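Local coordinates for putative exported protein (Bordetella pertussis, PDB 2DVZ) that probably serves as a periplasmic solute receptor that captures glutamate for uptake, at residues P240-L245 and E289-E294. Numbering follows the deposited sequence.
With GLU (glutamic acid), chain G.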
ATOM      1  N   PRO A 240      -1.259  -8.963  -4.068  1.00 12.97           N
ATOM      2  CA  PRO A 240      -0.634  -8.083  -3.084  1.00 11.99           C
ATOM      3  C   PRO A 240      -0.140  -6.762  -3.679  1.00 11.36           C
ATOM      4  O   PRO A 240      -0.232  -6.521  -4.897  1.00 10.46           O
ATOM      5  CB  PRO A 240       0.535  -8.908  -2.576  1.00 11.99           C
ATOM      6  CG  PRO A 240       0.790  -9.953  -3.638  1.00 12.22           C
ATOM      7  CD  PRO A 240      -0.419 -10.107  -4.459  1.00 12.73           C
ATOM      8  N   VAL A 241       0.382  -5.924  -2.795  1.00 11.21           N
ATOM      9  CA  VAL A 241       1.005  -4.654  -3.163  1.00 10.05           C
ATOM     10  C   VAL A 241       2.503  -4.678  -2.754  1.00 10.75           C
ATOM     11  O   VAL A 241       3.083  -5.765  -2.509  1.00 10.67           O
ATOM     12  CB  VAL A 241       0.215  -3.445  -2.561  1.00  9.53           C
ATOM     13  CG1 VAL A 241      -1.196  -3.436  -3.084  1.00  7.24           C
ATOM     14  CG2 VAL A 241       0.253  -3.409  -1.012  1.00  7.12           C
ATOM     15  N   TRP A 242       3.119  -3.499  -2.700  1.00 10.50           N
ATOM     16  CA  TRP A 242       4.522  -3.344  -2.336  1.00 11.47           C
ATOM     17  C   TRP A 242       4.791  -1.890  -1.979  1.00 12.48           C
ATOM     18  O   TRP A 242       3.970  -1.003  -2.274  1.00 13.42           O
ATOM     19  CB  TRP A 242       5.526  -3.848  -3.415  1.00 10.86           C
ATOM     20  CG  TRP A 242       5.215  -3.537  -4.908  1.00 10.13           C
ATOM     21  CD1 TRP A 242       5.062  -4.456  -5.887  1.00  8.97           C
ATOM     22  CD2 TRP A 242       5.049  -2.242  -5.540  1.00  9.59           C
ATOM     23  NE1 TRP A 242       4.820  -3.842  -7.087  1.00  9.63           N
ATOM     24  CE2 TRP A 242       4.826  -2.481  -6.915  1.00  9.19           C
ATOM     25  CE3 TRP A 242       5.088  -0.908  -5.079  1.00 10.98           C
ATOM     26  CZ2 TRP A 242       4.575  -1.436  -7.855  1.00  8.14           C
ATOM     27  CZ3 TRP A 242       4.830   0.157  -6.020  1.00  9.92           C
ATOM     28  CH2 TRP A 242       4.586  -0.135  -7.395  1.00  8.93           C
ATOM     29  N   TYR A 243       5.919  -1.686  -1.303  1.00 12.60           N
ATOM     30  CA  TYR A 243       6.416  -0.376  -0.907  1.00 13.40           C
ATOM     31  C   TYR A 243       7.884  -0.244  -1.291  1.00 13.35           C
ATOM     32  O   TYR A 243       8.665  -1.136  -1.034  1.00 13.43           O
ATOM     33  CB  TYR A 243       6.220  -0.163   0.617  1.00 13.45           C
ATOM     34  CG  TYR A 243       4.749  -0.212   0.922  1.00 14.19           C
ATOM     35  CD1 TYR A 243       3.964   0.955   0.829  1.00 12.79           C
ATOM     36  CD2 TYR A 243       4.114  -1.439   1.216  1.00 12.41           C
ATOM     37  CE1 TYR A 243       2.586   0.910   1.045  1.00 12.25           C
ATOM     38  CE2 TYR A 243       2.738  -1.490   1.466  1.00 10.89           C
ATOM     39  CZ  TYR A 243       1.976  -0.325   1.361  1.00 12.38           C
ATOM     40  OH  TYR A 243       0.616  -0.378   1.579  1.00 12.23           O
ATOM     41  N   GLY A 244       8.256   0.875  -1.900  1.00 13.44           N
ATOM     42  CA  GLY A 244       9.635   1.062  -2.310  1.00 13.24           C
ATOM     43  C   GLY A 244      10.101   2.503  -2.286  1.00 13.08           C
ATOM     44  O   GLY A 244       9.367   3.405  -1.873  1.00 13.81           O
ATOM     45  N   LEU A 245      11.329   2.714  -2.756  1.00 12.39           N
ATOM     46  CA  LEU A 245      11.973   3.990  -2.634  1.00 11.24           C
ATOM     47  C   LEU A 245      12.164   4.594  -4.027  1.00 11.32           C
ATOM     48  O   LEU A 245      12.574   3.918  -4.948  1.00 11.08           O
ATOM     49  CB  LEU A 245      13.290   3.853  -1.860  1.00 10.12           C
ATOM     50  CG  LEU A 245      13.967   5.158  -1.403  1.00  8.56           C
ATOM     51  CD1 LEU A 245      13.133   6.048  -0.412  1.00  5.91           C
ATOM     52  CD2 LEU A 245      15.282   4.816  -0.798  1.00  5.27           C
ATOM     53  N   GLU A 289      15.905  -1.666 -11.718  1.00 15.52           N
ATOM     54  CA  GLU A 289      15.249  -2.197 -12.910  1.00 16.10           C
ATOM     55  C   GLU A 289      14.160  -3.223 -12.592  1.00 16.30           C
ATOM     56  O   GLU A 289      13.120  -3.312 -13.292  1.00 16.51           O
ATOM     57  CB  GLU A 289      16.257  -2.854 -13.880  1.00 15.80           C
ATOM     58  CG  GLU A 289      17.377  -1.974 -14.335  1.00 18.16           C
ATOM     59  CD  GLU A 289      18.579  -1.999 -13.393  1.00 19.96           C
ATOM     60  OE1 GLU A 289      18.418  -2.316 -12.189  1.00 19.40           O
ATOM     61  OE2 GLU A 289      19.701  -1.715 -13.864  1.00 21.35           O
ATOM     62  N   GLU A 290      14.410  -4.028 -11.573  1.00 16.75           N
ATOM     63  CA  GLU A 290      13.427  -5.040 -11.182  1.00 17.68           C
ATOM     64  C   GLU A 290      12.193  -4.338 -10.622  1.00 16.99           C
ATOM     65  O   GLU A 290      11.049  -4.713 -10.955  1.00 17.55           O
ATOM     66  CB  GLU A 290      14.052  -6.048 -10.203  1.00 17.48           C
ATOM     67  CG  GLU A 290      14.973  -7.092 -10.894  1.00 17.69           C
ATOM     68  CD  GLU A 290      15.862  -7.847  -9.896  1.00 19.94           C
ATOM     69  OE1 GLU A 290      16.359  -8.950 -10.224  1.00 24.24           O
ATOM     70  OE2 GLU A 290      16.064  -7.353  -8.761  1.00 21.89           O
ATOM     71  N   PHE A 291      12.427  -3.293  -9.821  1.00 16.08           N
ATOM     72  CA  PHE A 291      11.343  -2.464  -9.293  1.00 15.96           C
ATOM     73  C   PHE A 291      10.569  -1.745 -10.418  1.00 15.92           C
ATOM     74  O   PHE A 291       9.329  -1.755 -10.429  1.00 15.62           O
ATOM     75  CB  PHE A 291      11.883  -1.486  -8.237  1.00 15.55           C
ATOM     76  CG  PHE A 291      10.805  -0.786  -7.423  1.00 15.69           C
ATOM     77  CD1 PHE A 291       9.572  -1.430  -7.129  1.00 13.59           C
ATOM     78  CD2 PHE A 291      11.046   0.497  -6.891  1.00 14.72           C
ATOM     79  CE1 PHE A 291       8.593  -0.802  -6.370  1.00 13.23           C
ATOM     80  CE2 PHE A 291      10.074   1.142  -6.117  1.00 15.56           C
ATOM     81  CZ  PHE A 291       8.826   0.481  -5.855  1.00 15.06           C
ATOM     82  N   ALA A 292      11.292  -1.160 -11.378  1.00 16.20           N
ATOM     83  CA  ALA A 292      10.647  -0.466 -12.522  1.00 16.67           C
ATOM     84  C   ALA A 292       9.726  -1.418 -13.279  1.00 17.45           C
ATOM     85  O   ALA A 292       8.670  -1.018 -13.788  1.00 17.57           O
ATOM     86  CB  ALA A 292      11.701   0.141 -13.476  1.00 16.01           C
ATOM     87  N   LYS A 293      10.142  -2.680 -13.353  1.00 18.79           N
ATOM     88  CA  LYS A 293       9.359  -3.719 -14.022  1.00 20.21           C
ATOM     89  C   LYS A 293       8.061  -4.037 -13.220  1.00 18.97           C
ATOM     90  O   LYS A 293       6.988  -4.187 -13.794  1.00 19.05           O
ATOM     91  CB  LYS A 293      10.217  -4.961 -14.280  1.00 20.74           C
ATOM     92  CG  LYS A 293       9.387  -6.119 -14.851  1.00 23.62           C
ATOM     93  CD  LYS A 293      10.176  -7.360 -15.246  1.00 23.49           C
ATOM     94  CE  LYS A 293       9.212  -8.381 -15.900  1.00 27.53           C
ATOM     95  NZ  LYS A 293       9.887  -9.717 -16.179  1.00 31.91           N
ATOM     96  N   GLU A 294       8.174  -4.102 -11.904  1.00 18.22           N
ATOM     97  CA  GLU A 294       7.039  -4.227 -10.997  1.00 18.22           C
ATOM     98  C   GLU A 294       6.096  -3.047 -11.115  1.00 18.17           C
ATOM     99  O   GLU A 294       4.882  -3.239 -11.217  1.00 17.61           O
ATOM    100  CB  GLU A 294       7.527  -4.385  -9.542  1.00 18.48           C
ATOM    101  CG  GLU A 294       8.250  -5.738  -9.335  1.00 18.49           C
ATOM    102  CD  GLU A 294       8.978  -5.864  -8.031  1.00 19.26           C
ATOM    103  OE1 GLU A 294       9.443  -4.859  -7.437  1.00 18.99           O
ATOM    104  OE2 GLU A 294       9.098  -7.022  -7.601  1.00 23.29           O
TER
HETATM  105  N   GLU G1055      -3.367   2.562  -0.031  1.00 11.71           N
HETATM  106  CA  GLU G1055      -1.916   2.816   0.052  1.00 11.29           C
HETATM  107  C   GLU G1055      -1.121   1.880  -0.843  1.00 12.00           C
HETATM  108  O   GLU G1055      -0.305   1.050  -0.430  1.00 12.47           O
HETATM  109  CB  GLU G1055      -1.447   2.816   1.503  1.00 11.17           C
HETATM  110  CG  GLU G1055      -2.398   3.606   2.421  1.00  8.76           C
HETATM  111  CD  GLU G1055      -1.724   4.240   3.603  1.00  9.91           C
HETATM  112  OE1 GLU G1055      -0.489   4.084   3.700  1.00 10.90           O
HETATM  113  OE2 GLU G1055      -2.421   4.926   4.433  1.00 10.40           O
HETATM  114  OXT GLU G1055      -1.258   1.992  -2.072  1.00 12.13           O
HETATM  115  O   HOH W   1       4.320  -5.882  -9.126  1.00 14.90           O
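Strand 241-248, in the sheet of one lobe of the periplasmic-binding-protein fold, presents Tyr243 to the bound glutamate on one side and packs against helix 288-307 on the other; residues 289-294, near the start of that helix, pack against this second side. The two segments run at 135° to each other, their axes 10.4 Å apart at closest approach. An edge-to-face pair, Phe291 on Trp242, joins them. Phe291, with CG anti to its backbone N (chi1 -168°), sends its ring edge toward the strand, and CE1 stands 3.7 Å from CE3 of Trp242, over one face of the indole. The ring planes meet at 78°, in a T-shaped arrangement offset toward the indole rim. Two residues on, on the same side of the strand, Gly244 lets the same ring settle directly on the backbone: Phe291 CZ lies 3.7 Å from Gly244 CA. Alternation along the strand turns Tyr243 away from the helix and into the ligand pocket, where its OH makes a short but weak hydrogen bond of 2.6 Å to atom O of the bound glutamate. That ligand is also held by Thr33, Ser85, Ser149 and the backbone N of Ser178. On the pyrrole side of the indole, Trp242 NE1 lies 3.7 Å from Glu294 CB and donates to a water, 2.9 Å away in the ring plane, which weakly links it to Glu294 O. The carboxylate of Glu294 is directed to other partners, OE1 accepting hydrogen bonds from Asn286 and from Asn111 of strand 106-121.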